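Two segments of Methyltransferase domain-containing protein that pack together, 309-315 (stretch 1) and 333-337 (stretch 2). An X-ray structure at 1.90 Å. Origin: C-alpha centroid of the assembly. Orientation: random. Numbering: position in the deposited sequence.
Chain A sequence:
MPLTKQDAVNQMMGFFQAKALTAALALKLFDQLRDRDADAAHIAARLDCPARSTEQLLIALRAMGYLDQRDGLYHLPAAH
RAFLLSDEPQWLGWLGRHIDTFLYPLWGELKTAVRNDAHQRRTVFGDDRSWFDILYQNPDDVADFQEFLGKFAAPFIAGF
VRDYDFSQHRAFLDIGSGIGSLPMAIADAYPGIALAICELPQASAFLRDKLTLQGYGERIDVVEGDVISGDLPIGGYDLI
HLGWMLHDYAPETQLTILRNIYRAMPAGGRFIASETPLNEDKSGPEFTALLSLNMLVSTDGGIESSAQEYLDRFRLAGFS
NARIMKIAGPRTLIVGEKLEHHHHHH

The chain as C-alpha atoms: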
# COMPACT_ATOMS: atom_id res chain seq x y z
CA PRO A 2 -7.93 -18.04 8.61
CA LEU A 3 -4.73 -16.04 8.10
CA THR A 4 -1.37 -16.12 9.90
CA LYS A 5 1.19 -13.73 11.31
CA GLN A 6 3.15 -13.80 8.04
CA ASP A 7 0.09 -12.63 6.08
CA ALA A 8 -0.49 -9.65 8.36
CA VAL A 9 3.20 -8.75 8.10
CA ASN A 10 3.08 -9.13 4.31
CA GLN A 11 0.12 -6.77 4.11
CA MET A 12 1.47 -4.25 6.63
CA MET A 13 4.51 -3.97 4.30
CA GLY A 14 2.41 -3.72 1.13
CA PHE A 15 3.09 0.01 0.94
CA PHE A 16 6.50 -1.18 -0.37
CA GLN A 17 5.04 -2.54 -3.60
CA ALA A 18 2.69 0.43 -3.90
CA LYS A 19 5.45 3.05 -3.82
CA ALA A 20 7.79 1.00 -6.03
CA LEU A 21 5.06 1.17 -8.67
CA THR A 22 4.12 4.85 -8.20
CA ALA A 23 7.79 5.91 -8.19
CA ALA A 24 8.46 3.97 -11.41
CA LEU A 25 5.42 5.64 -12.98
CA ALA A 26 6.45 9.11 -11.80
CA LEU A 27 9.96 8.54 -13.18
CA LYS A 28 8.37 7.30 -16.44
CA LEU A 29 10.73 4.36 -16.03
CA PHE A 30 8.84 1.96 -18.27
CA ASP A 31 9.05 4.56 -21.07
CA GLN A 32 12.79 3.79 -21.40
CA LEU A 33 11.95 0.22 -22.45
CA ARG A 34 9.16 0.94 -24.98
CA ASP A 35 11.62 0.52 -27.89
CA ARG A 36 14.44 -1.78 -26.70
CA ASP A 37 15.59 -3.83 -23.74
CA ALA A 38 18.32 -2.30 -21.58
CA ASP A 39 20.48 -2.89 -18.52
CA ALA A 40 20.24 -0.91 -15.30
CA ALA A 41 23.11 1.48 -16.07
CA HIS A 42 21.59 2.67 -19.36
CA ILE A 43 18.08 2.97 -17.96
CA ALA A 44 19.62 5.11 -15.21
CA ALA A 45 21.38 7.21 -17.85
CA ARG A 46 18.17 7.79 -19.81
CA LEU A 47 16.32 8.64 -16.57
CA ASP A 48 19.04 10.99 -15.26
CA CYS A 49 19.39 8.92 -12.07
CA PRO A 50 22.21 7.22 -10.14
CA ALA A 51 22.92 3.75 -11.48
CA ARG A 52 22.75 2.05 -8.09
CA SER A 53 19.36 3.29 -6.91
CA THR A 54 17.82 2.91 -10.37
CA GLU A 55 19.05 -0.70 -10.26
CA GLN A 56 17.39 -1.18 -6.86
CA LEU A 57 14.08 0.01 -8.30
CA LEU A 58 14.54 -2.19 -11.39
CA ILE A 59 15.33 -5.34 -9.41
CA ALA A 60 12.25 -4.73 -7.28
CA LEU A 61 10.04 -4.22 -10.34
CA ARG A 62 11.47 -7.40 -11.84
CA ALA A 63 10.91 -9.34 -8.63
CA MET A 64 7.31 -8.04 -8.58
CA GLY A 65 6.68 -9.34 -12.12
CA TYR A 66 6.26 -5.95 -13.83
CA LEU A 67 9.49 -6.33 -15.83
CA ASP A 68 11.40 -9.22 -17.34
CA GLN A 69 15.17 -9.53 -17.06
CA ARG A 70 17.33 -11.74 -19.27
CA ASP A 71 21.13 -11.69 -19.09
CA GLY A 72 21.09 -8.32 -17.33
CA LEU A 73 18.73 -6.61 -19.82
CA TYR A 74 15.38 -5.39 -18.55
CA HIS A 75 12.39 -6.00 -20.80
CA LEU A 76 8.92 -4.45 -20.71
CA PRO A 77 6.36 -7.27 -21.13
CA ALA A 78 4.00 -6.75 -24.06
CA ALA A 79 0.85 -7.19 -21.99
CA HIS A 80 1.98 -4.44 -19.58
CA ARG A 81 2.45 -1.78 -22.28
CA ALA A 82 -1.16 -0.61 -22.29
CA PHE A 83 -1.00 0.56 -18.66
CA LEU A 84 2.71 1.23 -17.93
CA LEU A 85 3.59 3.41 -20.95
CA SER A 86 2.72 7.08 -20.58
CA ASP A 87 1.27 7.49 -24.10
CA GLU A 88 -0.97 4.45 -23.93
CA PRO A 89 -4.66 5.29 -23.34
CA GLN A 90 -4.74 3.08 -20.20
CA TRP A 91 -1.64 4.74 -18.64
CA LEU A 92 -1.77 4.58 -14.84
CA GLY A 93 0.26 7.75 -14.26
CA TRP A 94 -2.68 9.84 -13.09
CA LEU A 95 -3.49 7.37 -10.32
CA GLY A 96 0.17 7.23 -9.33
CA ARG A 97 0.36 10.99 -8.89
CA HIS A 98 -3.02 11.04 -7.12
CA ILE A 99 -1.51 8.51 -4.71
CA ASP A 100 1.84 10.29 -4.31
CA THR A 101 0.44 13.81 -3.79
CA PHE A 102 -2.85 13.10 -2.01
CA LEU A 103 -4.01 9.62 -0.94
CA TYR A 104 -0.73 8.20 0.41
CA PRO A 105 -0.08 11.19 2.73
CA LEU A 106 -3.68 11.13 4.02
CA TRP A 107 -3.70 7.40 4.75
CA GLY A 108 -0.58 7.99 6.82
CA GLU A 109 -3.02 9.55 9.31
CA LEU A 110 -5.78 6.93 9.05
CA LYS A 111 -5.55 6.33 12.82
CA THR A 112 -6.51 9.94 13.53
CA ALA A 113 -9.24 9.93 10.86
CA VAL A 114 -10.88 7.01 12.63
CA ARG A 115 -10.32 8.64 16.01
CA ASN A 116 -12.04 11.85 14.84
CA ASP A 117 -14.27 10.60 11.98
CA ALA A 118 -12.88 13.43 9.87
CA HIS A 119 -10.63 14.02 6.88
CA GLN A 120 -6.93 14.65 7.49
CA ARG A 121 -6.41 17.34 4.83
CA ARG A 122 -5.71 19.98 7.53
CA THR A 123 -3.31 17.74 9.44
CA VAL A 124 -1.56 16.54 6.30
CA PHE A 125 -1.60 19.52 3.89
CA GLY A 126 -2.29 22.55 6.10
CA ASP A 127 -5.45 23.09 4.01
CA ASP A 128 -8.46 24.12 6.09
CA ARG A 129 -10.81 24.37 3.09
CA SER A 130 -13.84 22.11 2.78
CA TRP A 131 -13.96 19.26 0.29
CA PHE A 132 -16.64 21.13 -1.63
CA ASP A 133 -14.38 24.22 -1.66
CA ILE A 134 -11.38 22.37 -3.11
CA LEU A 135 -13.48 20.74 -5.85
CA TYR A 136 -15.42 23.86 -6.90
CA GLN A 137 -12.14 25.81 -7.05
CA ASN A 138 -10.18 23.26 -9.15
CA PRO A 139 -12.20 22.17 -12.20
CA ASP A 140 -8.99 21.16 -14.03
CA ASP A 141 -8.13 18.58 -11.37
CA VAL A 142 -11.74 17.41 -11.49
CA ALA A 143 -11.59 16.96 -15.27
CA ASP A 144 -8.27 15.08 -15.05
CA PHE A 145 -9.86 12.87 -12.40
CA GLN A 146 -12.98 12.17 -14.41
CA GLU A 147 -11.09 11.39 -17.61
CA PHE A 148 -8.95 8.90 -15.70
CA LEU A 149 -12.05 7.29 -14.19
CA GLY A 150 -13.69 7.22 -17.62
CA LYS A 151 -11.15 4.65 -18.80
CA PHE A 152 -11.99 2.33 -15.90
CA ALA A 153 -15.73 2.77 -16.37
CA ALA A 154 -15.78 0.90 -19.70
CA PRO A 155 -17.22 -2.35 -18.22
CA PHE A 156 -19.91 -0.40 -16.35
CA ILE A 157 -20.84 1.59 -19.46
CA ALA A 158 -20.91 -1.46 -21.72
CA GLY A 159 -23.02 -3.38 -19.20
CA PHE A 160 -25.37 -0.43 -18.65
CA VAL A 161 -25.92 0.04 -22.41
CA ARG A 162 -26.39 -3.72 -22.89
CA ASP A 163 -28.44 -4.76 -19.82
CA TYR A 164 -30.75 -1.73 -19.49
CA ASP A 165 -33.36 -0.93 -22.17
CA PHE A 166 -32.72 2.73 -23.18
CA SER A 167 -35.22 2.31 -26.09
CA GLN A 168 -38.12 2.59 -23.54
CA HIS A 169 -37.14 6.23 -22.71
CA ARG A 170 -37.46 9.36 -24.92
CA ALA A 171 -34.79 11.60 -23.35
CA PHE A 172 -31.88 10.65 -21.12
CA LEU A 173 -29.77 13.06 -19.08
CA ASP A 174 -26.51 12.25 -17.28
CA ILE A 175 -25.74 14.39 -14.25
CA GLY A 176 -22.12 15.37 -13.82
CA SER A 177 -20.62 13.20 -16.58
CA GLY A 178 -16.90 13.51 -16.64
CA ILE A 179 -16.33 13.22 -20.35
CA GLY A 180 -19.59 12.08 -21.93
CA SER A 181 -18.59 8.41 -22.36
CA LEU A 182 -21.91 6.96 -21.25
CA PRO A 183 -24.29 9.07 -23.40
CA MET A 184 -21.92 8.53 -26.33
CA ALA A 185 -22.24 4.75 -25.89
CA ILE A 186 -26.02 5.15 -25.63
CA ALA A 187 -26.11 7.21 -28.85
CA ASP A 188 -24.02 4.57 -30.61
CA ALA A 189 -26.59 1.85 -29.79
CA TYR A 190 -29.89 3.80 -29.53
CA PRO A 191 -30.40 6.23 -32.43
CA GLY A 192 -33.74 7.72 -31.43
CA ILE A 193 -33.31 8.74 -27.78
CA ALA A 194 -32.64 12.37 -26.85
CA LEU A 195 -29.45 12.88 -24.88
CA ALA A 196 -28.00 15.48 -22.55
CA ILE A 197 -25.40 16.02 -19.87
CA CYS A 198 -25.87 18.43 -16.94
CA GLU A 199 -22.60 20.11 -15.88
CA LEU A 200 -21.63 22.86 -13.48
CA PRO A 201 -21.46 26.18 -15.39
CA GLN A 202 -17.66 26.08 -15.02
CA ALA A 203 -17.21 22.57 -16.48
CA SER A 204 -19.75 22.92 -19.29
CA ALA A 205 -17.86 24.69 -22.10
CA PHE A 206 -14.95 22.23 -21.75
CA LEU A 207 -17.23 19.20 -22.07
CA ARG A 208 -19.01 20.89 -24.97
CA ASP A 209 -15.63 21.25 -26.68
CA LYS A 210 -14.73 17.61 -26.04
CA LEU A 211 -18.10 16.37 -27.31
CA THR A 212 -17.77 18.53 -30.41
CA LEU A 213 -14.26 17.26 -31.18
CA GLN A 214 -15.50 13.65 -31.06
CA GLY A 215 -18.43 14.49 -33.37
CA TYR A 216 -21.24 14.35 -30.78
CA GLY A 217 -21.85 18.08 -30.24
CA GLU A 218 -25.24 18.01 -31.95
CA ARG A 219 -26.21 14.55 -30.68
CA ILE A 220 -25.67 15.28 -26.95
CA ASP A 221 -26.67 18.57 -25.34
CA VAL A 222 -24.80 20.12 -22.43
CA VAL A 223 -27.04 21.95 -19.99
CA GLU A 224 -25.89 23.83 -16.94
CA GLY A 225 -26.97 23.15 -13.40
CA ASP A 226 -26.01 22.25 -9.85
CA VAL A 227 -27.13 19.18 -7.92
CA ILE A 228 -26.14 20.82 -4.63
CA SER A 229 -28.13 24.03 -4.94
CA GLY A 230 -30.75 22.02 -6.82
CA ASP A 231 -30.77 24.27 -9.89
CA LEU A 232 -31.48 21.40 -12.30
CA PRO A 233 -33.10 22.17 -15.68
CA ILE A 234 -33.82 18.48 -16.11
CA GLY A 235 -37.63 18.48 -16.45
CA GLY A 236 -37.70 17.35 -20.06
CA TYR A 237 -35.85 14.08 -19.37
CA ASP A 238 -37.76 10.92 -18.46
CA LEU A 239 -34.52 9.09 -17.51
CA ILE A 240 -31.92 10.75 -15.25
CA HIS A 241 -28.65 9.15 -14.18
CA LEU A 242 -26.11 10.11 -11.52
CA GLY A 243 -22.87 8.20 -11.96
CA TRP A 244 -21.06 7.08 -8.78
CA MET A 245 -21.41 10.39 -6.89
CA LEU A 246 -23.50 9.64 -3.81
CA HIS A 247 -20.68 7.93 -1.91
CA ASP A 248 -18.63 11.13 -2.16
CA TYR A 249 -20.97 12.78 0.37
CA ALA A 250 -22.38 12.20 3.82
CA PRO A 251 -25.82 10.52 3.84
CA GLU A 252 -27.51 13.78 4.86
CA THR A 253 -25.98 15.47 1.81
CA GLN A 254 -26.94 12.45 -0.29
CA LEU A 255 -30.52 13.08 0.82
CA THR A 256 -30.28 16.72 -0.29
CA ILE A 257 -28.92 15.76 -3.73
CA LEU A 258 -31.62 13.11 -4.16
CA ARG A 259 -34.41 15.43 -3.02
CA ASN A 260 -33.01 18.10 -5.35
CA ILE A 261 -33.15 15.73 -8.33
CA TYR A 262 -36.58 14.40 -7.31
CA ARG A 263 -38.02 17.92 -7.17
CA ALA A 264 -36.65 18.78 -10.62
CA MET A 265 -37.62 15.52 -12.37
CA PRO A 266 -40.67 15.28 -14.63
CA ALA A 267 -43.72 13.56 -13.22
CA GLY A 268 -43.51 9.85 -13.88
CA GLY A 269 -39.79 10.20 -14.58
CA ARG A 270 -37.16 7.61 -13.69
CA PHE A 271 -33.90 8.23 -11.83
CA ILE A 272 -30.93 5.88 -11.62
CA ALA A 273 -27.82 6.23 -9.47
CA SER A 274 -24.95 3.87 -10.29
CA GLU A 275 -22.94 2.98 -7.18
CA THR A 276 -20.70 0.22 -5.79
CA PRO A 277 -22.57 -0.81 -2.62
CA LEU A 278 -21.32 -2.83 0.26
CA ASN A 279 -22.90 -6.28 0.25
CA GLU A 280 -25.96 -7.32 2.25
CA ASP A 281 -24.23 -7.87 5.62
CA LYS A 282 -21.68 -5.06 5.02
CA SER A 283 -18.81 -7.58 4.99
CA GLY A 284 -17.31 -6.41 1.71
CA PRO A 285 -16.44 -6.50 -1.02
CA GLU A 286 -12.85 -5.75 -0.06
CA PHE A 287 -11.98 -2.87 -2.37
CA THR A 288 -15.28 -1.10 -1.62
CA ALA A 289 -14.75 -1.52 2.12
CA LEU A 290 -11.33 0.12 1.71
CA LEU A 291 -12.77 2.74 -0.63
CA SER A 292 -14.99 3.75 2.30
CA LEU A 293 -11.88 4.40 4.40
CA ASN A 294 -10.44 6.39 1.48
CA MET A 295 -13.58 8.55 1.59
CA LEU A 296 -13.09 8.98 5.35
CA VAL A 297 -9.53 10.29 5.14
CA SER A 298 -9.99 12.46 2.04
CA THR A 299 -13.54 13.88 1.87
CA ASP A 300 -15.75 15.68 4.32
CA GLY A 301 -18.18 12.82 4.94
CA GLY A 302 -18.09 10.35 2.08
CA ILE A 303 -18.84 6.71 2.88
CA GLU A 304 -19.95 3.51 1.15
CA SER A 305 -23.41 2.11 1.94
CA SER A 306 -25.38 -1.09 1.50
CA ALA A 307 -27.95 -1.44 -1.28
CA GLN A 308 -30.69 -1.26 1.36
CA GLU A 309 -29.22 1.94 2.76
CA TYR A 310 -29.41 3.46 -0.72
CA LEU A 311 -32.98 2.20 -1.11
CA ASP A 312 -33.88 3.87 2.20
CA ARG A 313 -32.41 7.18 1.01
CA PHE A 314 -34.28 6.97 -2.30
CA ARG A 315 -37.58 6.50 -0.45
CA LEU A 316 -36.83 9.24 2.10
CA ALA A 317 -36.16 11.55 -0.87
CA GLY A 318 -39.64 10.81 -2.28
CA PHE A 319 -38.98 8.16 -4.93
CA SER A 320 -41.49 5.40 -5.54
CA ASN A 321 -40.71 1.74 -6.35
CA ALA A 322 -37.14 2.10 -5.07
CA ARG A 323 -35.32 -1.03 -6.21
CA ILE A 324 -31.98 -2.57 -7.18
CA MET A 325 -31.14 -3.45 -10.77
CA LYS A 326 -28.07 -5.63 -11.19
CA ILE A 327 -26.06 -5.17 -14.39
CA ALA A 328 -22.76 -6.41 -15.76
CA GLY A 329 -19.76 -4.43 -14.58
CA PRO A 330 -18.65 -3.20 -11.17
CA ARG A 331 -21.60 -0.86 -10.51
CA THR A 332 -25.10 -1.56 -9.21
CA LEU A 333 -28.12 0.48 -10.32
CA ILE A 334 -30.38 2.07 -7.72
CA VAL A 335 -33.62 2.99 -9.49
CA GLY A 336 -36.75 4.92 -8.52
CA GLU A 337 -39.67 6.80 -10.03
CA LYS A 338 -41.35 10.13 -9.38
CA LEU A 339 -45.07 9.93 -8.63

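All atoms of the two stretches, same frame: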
# COMPACT_ATOMS: atom_id res chain seq x y z
N GLU A 309 -29.39 0.57 2.31
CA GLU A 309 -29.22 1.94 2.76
C GLU A 309 -29.49 2.93 1.64
O GLU A 309 -30.08 3.99 1.87
CB GLU A 309 -27.81 2.13 3.34
CG GLU A 309 -27.71 1.74 4.80
CD GLU A 309 -26.28 1.61 5.29
OE1 GLU A 309 -25.35 1.54 4.45
OE2 GLU A 309 -26.08 1.57 6.53
N TYR A 310 -29.08 2.60 0.41
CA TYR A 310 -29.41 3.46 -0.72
C TYR A 310 -30.91 3.45 -1.01
O TYR A 310 -31.50 4.49 -1.30
CB TYR A 310 -28.62 3.04 -1.96
CG TYR A 310 -27.16 3.45 -1.97
CD1 TYR A 310 -26.77 4.77 -1.71
CD2 TYR A 310 -26.16 2.52 -2.27
CE1 TYR A 310 -25.41 5.15 -1.72
CE2 TYR A 310 -24.81 2.88 -2.30
CZ TYR A 310 -24.45 4.19 -2.03
OH TYR A 310 -23.12 4.51 -2.06
N LEU A 311 -31.54 2.27 -0.94
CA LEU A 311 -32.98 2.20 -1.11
C LEU A 311 -33.69 3.10 -0.10
O LEU A 311 -34.59 3.86 -0.47
CB LEU A 311 -33.47 0.76 -0.97
CG LEU A 311 -33.10 -0.20 -2.09
CD1 LEU A 311 -33.64 -1.60 -1.83
CD2 LEU A 311 -33.59 0.33 -3.43
N ASP A 312 -33.27 3.04 1.17
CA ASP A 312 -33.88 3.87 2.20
C ASP A 312 -33.76 5.35 1.86
O ASP A 312 -34.71 6.12 2.06
CB ASP A 312 -33.23 3.59 3.56
CG ASP A 312 -33.50 2.18 4.07
OD1 ASP A 312 -34.46 1.54 3.60
OD2 ASP A 312 -32.75 1.72 4.96
N ARG A 313 -32.60 5.77 1.35
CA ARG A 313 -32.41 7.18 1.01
C ARG A 313 -33.24 7.58 -0.20
O ARG A 313 -33.76 8.70 -0.24
CB ARG A 313 -30.92 7.47 0.78
CG ARG A 313 -30.14 7.48 2.07
CD ARG A 313 -28.64 7.72 1.91
NE ARG A 313 -27.98 7.14 3.08
CZ ARG A 313 -26.83 6.49 3.03
NH1 ARG A 313 -26.20 6.34 1.87
NH2 ARG A 313 -26.32 5.98 4.14
N PHE A 314 -33.38 6.69 -1.19
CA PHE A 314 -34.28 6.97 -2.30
C PHE A 314 -35.70 7.24 -1.80
O PHE A 314 -36.32 8.24 -2.16
CB PHE A 314 -34.27 5.81 -3.30
CG PHE A 314 -33.29 5.98 -4.44
CD1 PHE A 314 -31.95 6.28 -4.19
CD2 PHE A 314 -33.70 5.83 -5.75
CE1 PHE A 314 -31.04 6.43 -5.24
CE2 PHE A 314 -32.81 5.97 -6.82
CZ PHE A 314 -31.47 6.27 -6.57
N ARG A 315 -36.21 6.35 -0.94
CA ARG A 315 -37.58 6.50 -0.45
C ARG A 315 -37.73 7.78 0.36
O ARG A 315 -38.66 8.56 0.14
CB ARG A 315 -37.99 5.28 0.37
CG ARG A 315 -37.77 3.98 -0.38
CD ARG A 315 -38.24 2.76 0.40
NE ARG A 315 -38.65 1.72 -0.53
CZ ARG A 315 -38.15 0.49 -0.58
NH1 ARG A 315 -37.21 0.10 0.28
NH2 ARG A 315 -38.60 -0.36 -1.49
N LEU A 333 -27.18 -0.60 -10.03
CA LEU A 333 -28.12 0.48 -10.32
C LEU A 333 -29.14 0.58 -9.18
O LEU A 333 -29.74 -0.43 -8.79
CB LEU A 333 -28.84 0.25 -11.66
CG LEU A 333 -28.01 0.15 -12.94
CD1 LEU A 333 -28.93 0.14 -14.16
CD2 LEU A 333 -26.93 1.24 -13.07
N ILE A 334 -29.30 1.78 -8.65
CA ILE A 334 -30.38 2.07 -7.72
C ILE A 334 -31.38 2.94 -8.48
O ILE A 334 -31.01 3.97 -9.04
CB ILE A 334 -29.87 2.74 -6.43
CG1 ILE A 334 -28.82 1.83 -5.78
CG2 ILE A 334 -30.99 2.90 -5.47
CD1 ILE A 334 -27.47 2.49 -5.58
N VAL A 335 -32.63 2.48 -8.55
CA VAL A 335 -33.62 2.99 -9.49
C VAL A 335 -34.88 3.38 -8.72
O VAL A 335 -35.31 2.66 -7.81
CB VAL A 335 -33.97 1.93 -10.56
CG1 VAL A 335 -34.98 2.47 -11.57
CG2 VAL A 335 -32.70 1.41 -11.23
N GLY A 336 -35.49 4.50 -9.11
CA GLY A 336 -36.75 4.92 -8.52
C GLY A 336 -37.50 5.82 -9.47
O GLY A 336 -36.94 6.36 -10.43
N GLU A 337 -38.80 5.98 -9.19
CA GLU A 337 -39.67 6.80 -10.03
C GLU A 337 -40.32 7.91 -9.23
O GLU A 337 -40.47 7.84 -8.00
CB GLU A 337 -40.76 5.95 -10.72
CG GLU A 337 -40.27 5.15 -11.90
CD GLU A 337 -39.97 3.72 -11.53
OE1 GLU A 337 -40.62 3.22 -10.58
OE2 GLU A 337 -39.10 3.10 -12.18

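A helix laid on a strand commonly buries alternate strand residues, because successive CA-to-CB bonds of an extended chain point to opposite sides. The pairing of helix 309-315 with strand 333-337 is an example. The two axes run nearly parallel, 22° apart in their N-to-C directions, and approach to 9.1 Å. No hydrogen bond crosses between them; the contact is one of apolar packing, with 259 Å² of surface buried in total. Within the helix, Phe 314 N donates a hydrogen bond to Tyr 310 O at 2.9 Å. Tyr 310 and Phe 314, one turn apart, have CA-to-CB bonds toward the strand, and Leu 311 joins them from the side.

The strand opens with Leu 333, which is buried yet out of reach of the helix.

Ile 334 is the centre of the contact. It points toward the helix and loses 110 Å² to it, the largest share of any residue here. Its branched side chain touches all three helix residues. Ile 334 CD1 lies 3.6 Å from CD2 of Tyr 310, whose CA-to-CB bond points toward the strand although the end of the side chain leads away. Ile 334 CG2 sits over one face of the Phe 314 ring, 3.5 Å from the ring centroid and only 11° off the ring normal, a CH-pi contact. The same Ile 334 CG2 is 4.2 Å from CD2 of Leu 311, a residue that starts out sideways but brings its end nearer the strand. Beta-branched residues are common in strands, and here the branching places CG2 on the Phe 314 ring while CD1 lies beside Tyr 310.

Val 335 points away, so what it presents to the helix is backbone: its C atom is 3.8 Å from CE2 of Phe 314. The ring also reaches back along the strand, with Phe 314 CZ 3.4 Å from O of Ile 334.

At Gly 336 a CB would point toward the helix, but there is none. Gly 336 N lies 3.8 Å from CE2 of Phe 314, at the edge of the ring and near its plane. A CB built on Gly 336 with ideal geometry would fall 3.2 Å from CD2 of Phe 314, a tight fit, so the bare backbone leaves room for the ring.

Glu 337 points away and takes no part; both its carboxylate oxygens are hydrogen-bonded elsewhere in the structure. The alternation thus places one bulky residue and one glycine against the helix, with Phe 314 packed against both.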